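Local coordinates for protein putative oxidoreductase (Yersinia pestis, PDB 3KUX) that probably catalyses an NAD(P)-dependent oxidation or reduction of a substrate not yet identified, as a member of the Rossmann-fold oxidoreductase family, at residues Q247-R261 against W273-S285. Sequence-based numbering, arbitrary orientation.
Sequences QGSYIKFGVDPQEDR and WGYDMRDGIVTLS
Ser249 and Ile251 pair with Thr283 and Ile281 as hydrogen-bonded pairs of an antiparallel sheet, the axes of strands 248-252 and 280-285 running 171° apart. Thr283 N reaches Ser249 O at 2.9 Å, and Ile281 N reaches Ile251 O at 3.0 Å. On the face carrying Tyr250 and Val282, a non-hydrogen-bonded pair, Tyr250 CD1 packs on Val282 CG2 at 3.7 Å; the Tyr250 hydroxyl shares a water with Gly280 N.

Charged contacts form a second group. Lys252 NZ meets Asp276 OD2 at 2.9 Å, a salt bridge made on the syn side but well out of the carboxylate plane, and also donates to Phe253 O, so two bonds fix the ammonium group; Ser131 OG is hydrogen-bonded to the same carboxylate oxygen. Asp276 OD1 closes an Asx turn with Arg278 N. Arg278, extended with CG anti to its backbone N (chi1 -170°), lays one guanidinium face over Phe253 CB and pairs with Glu237.

At the helix start, Trp273 NE1 donates to Gln258 OE1 at 2.9 Å, the amide and indole planes 82° apart. Trp273 CE3 lies over one face of the Arg261 guanidinium, which Asp272 and Glu266 bind. Asp256 OD2 caps Gln258 N at 2.7 Å.

Within the C-terminal alpha/beta domain, strands 241-245 and 290-295 flank this pair, helix 131-142 packs against Tyr250, and helix 303-313 touches Gln258 and Trp273.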
loop_
_atom_site.group_PDB
_atom_site.type_symbol
_atom_site.label_atom_id
_atom_site.label_comp_id
_atom_site.label_asym_id
_atom_site.label_seq_id
_atom_site.Cartn_x
_atom_site.Cartn_y
_atom_site.Cartn_z
ATOM N N GLN A 247 -21.499 -16.526 11.910
ATOM C CA GLN A 247 -21.131 -17.801 12.515
ATOM C C GLN A 247 -19.907 -17.687 13.407
ATOM O O GLN A 247 -19.589 -18.620 14.146
ATOM C CB GLN A 247 -20.860 -18.848 11.435
ATOM C CG GLN A 247 -22.018 -19.084 10.485
ATOM C CD GLN A 247 -22.932 -20.195 10.946
ATOM O OE1 GLN A 247 -23.157 -20.379 12.143
ATOM N NE2 GLN A 247 -23.463 -20.953 9.991
ATOM N N GLY A 248 -19.208 -16.556 13.334
ATOM C CA GLY A 248 -18.014 -16.381 14.144
ATOM C C GLY A 248 -17.323 -15.049 13.970
ATOM O O GLY A 248 -17.830 -14.149 13.298
ATOM N N SER A 249 -16.151 -14.929 14.577
ATOM C CA SER A 249 -15.414 -13.682 14.558
ATOM C C SER A 249 -13.918 -13.941 14.480
ATOM O O SER A 249 -13.443 -15.040 14.790
ATOM C CB SER A 249 -15.734 -12.859 15.809
ATOM O OG SER A 249 -17.135 -12.650 15.951
ATOM N N TYR A 250 -13.182 -12.918 14.059
ATOM C CA TYR A 250 -11.726 -12.965 14.006
ATOM C C TYR A 250 -11.169 -11.653 14.555
ATOM O O TYR A 250 -11.486 -10.581 14.045
ATOM C CB TYR A 250 -11.274 -13.180 12.564
ATOM C CG TYR A 250 -9.777 -13.204 12.340
ATOM C CD1 TYR A 250 -8.993 -14.243 12.831
ATOM C CD2 TYR A 250 -9.149 -12.207 11.599
ATOM C CE1 TYR A 250 -7.620 -14.277 12.607
ATOM C CE2 TYR A 250 -7.782 -12.232 11.373
ATOM C CZ TYR A 250 -7.024 -13.269 11.880
ATOM O OH TYR A 250 -5.667 -13.299 11.660
ATOM N N ILE A 251 -10.371 -11.735 15.616
ATOM C CA ILE A 251 -9.676 -10.562 16.129
ATOM C C ILE A 251 -8.168 -10.776 16.016
ATOM O O ILE A 251 -7.643 -11.786 16.494
ATOM C CB ILE A 251 -10.037 -10.254 17.613
ATOM C CG1 ILE A 251 -11.506 -9.851 17.757
ATOM C CG2 ILE A 251 -9.177 -9.128 18.150
ATOM C CD1 ILE A 251 -12.437 -11.008 17.995
ATOM N N LYS A 252 -7.473 -9.833 15.382
ATOM C CA LYS A 252 -6.016 -9.910 15.298
ATOM C C LYS A 252 -5.307 -8.659 15.810
ATOM O O LYS A 252 -5.727 -7.535 15.518
ATOM C CB LYS A 252 -5.542 -10.211 13.870
ATOM C CG LYS A 252 -4.032 -10.018 13.717
ATOM C CD LYS A 252 -3.399 -11.036 12.786
ATOM C CE LYS A 252 -1.955 -11.330 13.191
ATOM N NZ LYS A 252 -1.156 -10.086 13.406
ATOM N N PHE A 253 -4.215 -8.874 16.546
ATOM C CA PHE A 253 -3.377 -7.790 17.063
ATOM C C PHE A 253 -2.009 -7.700 16.378
ATOM O O PHE A 253 -1.550 -8.649 15.748
ATOM C CB PHE A 253 -3.174 -7.952 18.560
ATOM C CG PHE A 253 -4.319 -7.462 19.380
ATOM C CD1 PHE A 253 -4.256 -6.223 20.010
ATOM C CD2 PHE A 253 -5.462 -8.234 19.531
ATOM C CE1 PHE A 253 -5.320 -5.757 20.783
ATOM C CE2 PHE A 253 -6.527 -7.781 20.299
ATOM C CZ PHE A 253 -6.456 -6.537 20.928
ATOM N N GLY A 254 -1.361 -6.547 16.520
ATOM C CA GLY A 254 -0.062 -6.301 15.906
ATOM C C GLY A 254 -0.165 -5.711 14.514
ATOM O O GLY A 254 -1.253 -5.633 13.939
ATOM N N VAL A 255 0.972 -5.280 13.975
ATOM C CA VAL A 255 1.064 -4.885 12.567
ATOM C C VAL A 255 1.965 -5.858 11.814
ATOM O O VAL A 255 2.650 -6.675 12.429
ATOM C CB VAL A 255 1.623 -3.454 12.396
ATOM C CG1 VAL A 255 0.716 -2.460 13.066
ATOM C CG2 VAL A 255 3.046 -3.358 12.942
ATOM N N ASP A 256 1.967 -5.774 10.489
ATOM C CA ASP A 256 2.856 -6.618 9.693
ATOM C C ASP A 256 4.314 -6.282 10.007
ATOM O O ASP A 256 4.662 -5.109 10.150
ATOM C CB ASP A 256 2.563 -6.462 8.199
ATOM C CG ASP A 256 3.560 -7.198 7.333
ATOM O OD1 ASP A 256 3.172 -8.212 6.715
ATOM O OD2 ASP A 256 4.734 -6.767 7.284
ATOM N N PRO A 257 5.172 -7.308 10.110
ATOM C CA PRO A 257 6.529 -7.135 10.631
ATOM C C PRO A 257 7.620 -6.795 9.604
ATOM O O PRO A 257 8.772 -6.594 9.991
ATOM C CB PRO A 257 6.826 -8.503 11.257
ATOM C CG PRO A 257 5.967 -9.486 10.481
ATOM C CD PRO A 257 4.899 -8.710 9.741
ATOM N N GLN A 258 7.281 -6.728 8.319
ATOM C CA GLN A 258 8.306 -6.528 7.294
ATOM C C GLN A 258 8.950 -5.148 7.342
ATOM O O GLN A 258 10.172 -5.025 7.239
ATOM C CB GLN A 258 7.747 -6.785 5.894
ATOM C CG GLN A 258 7.095 -8.133 5.721
ATOM C CD GLN A 258 6.476 -8.299 4.349
ATOM O OE1 GLN A 258 7.182 -8.459 3.349
ATOM N NE2 GLN A 258 5.150 -8.264 4.292
ATOM N N GLU A 259 8.138 -4.107 7.487
ATOM C CA GLU A 259 8.662 -2.748 7.422
ATOM C C GLU A 259 9.846 -2.533 8.369
ATOM O O GLU A 259 10.871 -1.978 7.972
ATOM C CB GLU A 259 7.568 -1.720 7.700
ATOM C CG GLU A 259 8.005 -0.293 7.397
ATOM C CD GLU A 259 6.861 0.709 7.441
ATOM O OE1 GLU A 259 5.839 0.439 8.116
ATOM O OE2 GLU A 259 6.992 1.775 6.795
ATOM N N ASP A 260 9.704 -2.976 9.614
ATOM C CA ASP A 260 10.766 -2.823 10.602
ATOM C C ASP A 260 12.045 -3.533 10.178
ATOM O O ASP A 260 13.137 -2.968 10.256
ATOM C CB ASP A 260 10.309 -3.328 11.976
ATOM C CG ASP A 260 9.419 -2.326 12.700
ATOM O OD1 ASP A 260 9.775 -1.127 12.740
ATOM O OD2 ASP A 260 8.367 -2.735 13.235
ATOM N N ARG A 261 11.906 -4.772 9.721
ATOM C CA ARG A 261 13.063 -5.572 9.344
ATOM C C ARG A 261 13.771 -5.013 8.112
ATOM O O ARG A 261 14.990 -5.139 7.980
ATOM C CB ARG A 261 12.664 -7.036 9.151
ATOM C CG ARG A 261 12.289 -7.728 10.457
ATOM C CD ARG A 261 11.767 -9.136 10.222
ATOM N NE ARG A 261 12.741 -9.983 9.537
ATOM C CZ ARG A 261 12.523 -11.254 9.217
ATOM N NH1 ARG A 261 11.366 -11.824 9.516
ATOM N NH2 ARG A 261 13.460 -11.953 8.598
ATOM N N TRP A 273 11.226 -14.854 6.272
ATOM C CA TRP A 273 10.743 -13.543 5.877
ATOM C C TRP A 273 9.246 -13.365 6.118
ATOM O O TRP A 273 8.429 -14.123 5.603
ATOM C CB TRP A 273 11.063 -13.222 4.415
ATOM C CG TRP A 273 10.709 -11.809 4.129
ATOM C CD1 TRP A 273 9.657 -11.353 3.392
ATOM C CD2 TRP A 273 11.372 -10.652 4.647
ATOM N NE1 TRP A 273 9.641 -9.977 3.393
ATOM C CE2 TRP A 273 10.682 -9.523 4.159
ATOM C CE3 TRP A 273 12.491 -10.462 5.469
ATOM C CZ2 TRP A 273 11.075 -8.218 4.465
ATOM C CZ3 TRP A 273 12.880 -9.172 5.772
ATOM C CH2 TRP A 273 12.173 -8.062 5.269
ATOM N N GLY A 274 8.896 -12.352 6.901
ATOM C CA GLY A 274 7.503 -11.970 7.073
ATOM C C GLY A 274 6.749 -12.735 8.140
ATOM O O GLY A 274 5.565 -12.483 8.355
ATOM N N TYR A 275 7.419 -13.670 8.810
ATOM C CA TYR A 275 6.779 -14.444 9.873
ATOM C C TYR A 275 6.142 -13.519 10.897
ATOM O O TYR A 275 6.801 -12.636 11.449
ATOM C CB TYR A 275 7.772 -15.379 10.566
ATOM C CG TYR A 275 7.976 -16.697 9.856
ATOM C CD1 TYR A 275 7.798 -17.905 10.522
ATOM C CD2 TYR A 275 8.340 -16.738 8.511
ATOM C CE1 TYR A 275 7.987 -19.120 9.869
ATOM C CE2 TYR A 275 8.529 -17.946 7.847
ATOM C CZ TYR A 275 8.352 -19.135 8.531
ATOM O OH TYR A 275 8.539 -20.334 7.873
ATOM N N ASP A 276 4.849 -13.727 11.130
ATOM C CA ASP A 276 4.098 -12.959 12.102
ATOM C C ASP A 276 3.716 -13.901 13.231
ATOM O O ASP A 276 2.717 -14.611 13.152
ATOM C CB ASP A 276 2.851 -12.366 11.452
ATOM C CG ASP A 276 2.102 -11.422 12.376
ATOM O OD1 ASP A 276 2.370 -11.431 13.599
ATOM O OD2 ASP A 276 1.239 -10.672 11.870
HETATM N N MSE A 277 4.521 -13.905 14.285
HETATM C CA MSE A 277 4.292 -14.883 15.342
HETATM C C MSE A 277 3.208 -14.449 16.337
HETATM O O MSE A 277 3.000 -15.098 17.358
HETATM C CB MSE A 277 5.601 -15.271 16.041
HETATM C CG MSE A 277 6.661 -15.896 15.114
HETATM SE SE MSE A 277 6.103 -17.440 14.021
HETATM C CE MSE A 277 5.450 -18.608 15.439
ATOM N N ARG A 278 2.478 -13.392 15.999
ATOM C CA ARG A 278 1.392 -12.919 16.857
ATOM C C ARG A 278 0.008 -13.276 16.315
ATOM O O ARG A 278 -0.722 -12.410 15.836
ATOM C CB ARG A 278 1.492 -11.408 17.072
ATOM C CG ARG A 278 0.544 -10.908 18.130
ATOM C CD ARG A 278 0.879 -9.505 18.561
ATOM N NE ARG A 278 0.044 -9.075 19.677
ATOM C CZ ARG A 278 0.038 -7.838 20.163
ATOM N NH1 ARG A 278 0.821 -6.916 19.619
ATOM N NH2 ARG A 278 -0.749 -7.520 21.184
ATOM N N ASP A 279 -0.350 -14.550 16.419
ATOM C CA ASP A 279 -1.585 -15.068 15.834
ATOM C C ASP A 279 -2.846 -14.421 16.373
ATOM O O ASP A 279 -2.917 -14.042 17.540
ATOM C CB ASP A 279 -1.668 -16.578 16.036
ATOM C CG ASP A 279 -0.678 -17.335 15.167
ATOM O OD1 ASP A 279 -0.127 -16.728 14.217
ATOM O OD2 ASP A 279 -0.455 -18.537 15.432
ATOM N N GLY A 280 -3.844 -14.304 15.509
ATOM C CA GLY A 280 -5.156 -13.842 15.921
ATOM C C GLY A 280 -5.974 -15.028 16.383
ATOM O O GLY A 280 -5.487 -16.154 16.396
ATOM N N ILE A 281 -7.226 -14.780 16.745
ATOM C CA ILE A 281 -8.065 -15.814 17.333
ATOM C C ILE A 281 -9.410 -15.905 16.636
ATOM O O ILE A 281 -10.074 -14.890 16.416
ATOM C CB ILE A 281 -8.299 -15.534 18.828
ATOM C CG1 ILE A 281 -7.005 -15.778 19.608
ATOM C CG2 ILE A 281 -9.435 -16.391 19.366
ATOM C CD1 ILE A 281 -7.021 -15.211 21.001
ATOM N N VAL A 282 -9.814 -17.120 16.285
ATOM C CA VAL A 282 -11.126 -17.319 15.685
ATOM C C VAL A 282 -12.132 -17.840 16.710
ATOM O O VAL A 282 -11.822 -18.720 17.511
ATOM C CB VAL A 282 -11.069 -18.267 14.478
ATOM C CG1 VAL A 282 -12.467 -18.468 13.903
ATOM C CG2 VAL A 282 -10.126 -17.714 13.418
ATOM N N THR A 283 -13.335 -17.281 16.690
ATOM C CA THR A 283 -14.393 -17.725 17.587
ATOM C C THR A 283 -15.576 -18.214 16.773
ATOM O O THR A 283 -16.136 -17.461 15.974
ATOM C CB THR A 283 -14.866 -16.593 18.500
ATOM O OG1 THR A 283 -13.753 -16.081 19.243
ATOM C CG2 THR A 283 -15.930 -17.094 19.455
ATOM N N LEU A 284 -15.953 -19.474 16.967
ATOM C CA LEU A 284 -17.032 -20.055 16.183
ATOM C C LEU A 284 -18.180 -20.554 17.044
ATOM O O LEU A 284 -17.973 -21.062 18.145
ATOM C CB LEU A 284 -16.504 -21.191 15.315
ATOM C CG LEU A 284 -15.357 -20.808 14.380
ATOM C CD1 LEU A 284 -14.862 -22.030 13.624
ATOM C CD2 LEU A 284 -15.789 -19.699 13.427
ATOM N N SER A 285 -19.392 -20.393 16.527
ATOM C CA SER A 285 -20.581 -20.927 17.159
ATOM C C SER A 285 -20.931 -22.231 16.464
ATOM O O SER A 285 -21.315 -22.223 15.297
ATOM C CB SER A 285 -21.736 -19.939 17.018
ATOM O OG SER A 285 -22.836 -20.318 17.825
HETATM O O HOH W 1 -3.985 -14.998 12.904
HETATM O O HOH W 2 -3.333 -11.261 17.729
HETATM O O HOH W 3 2.008 -8.419 14.219
#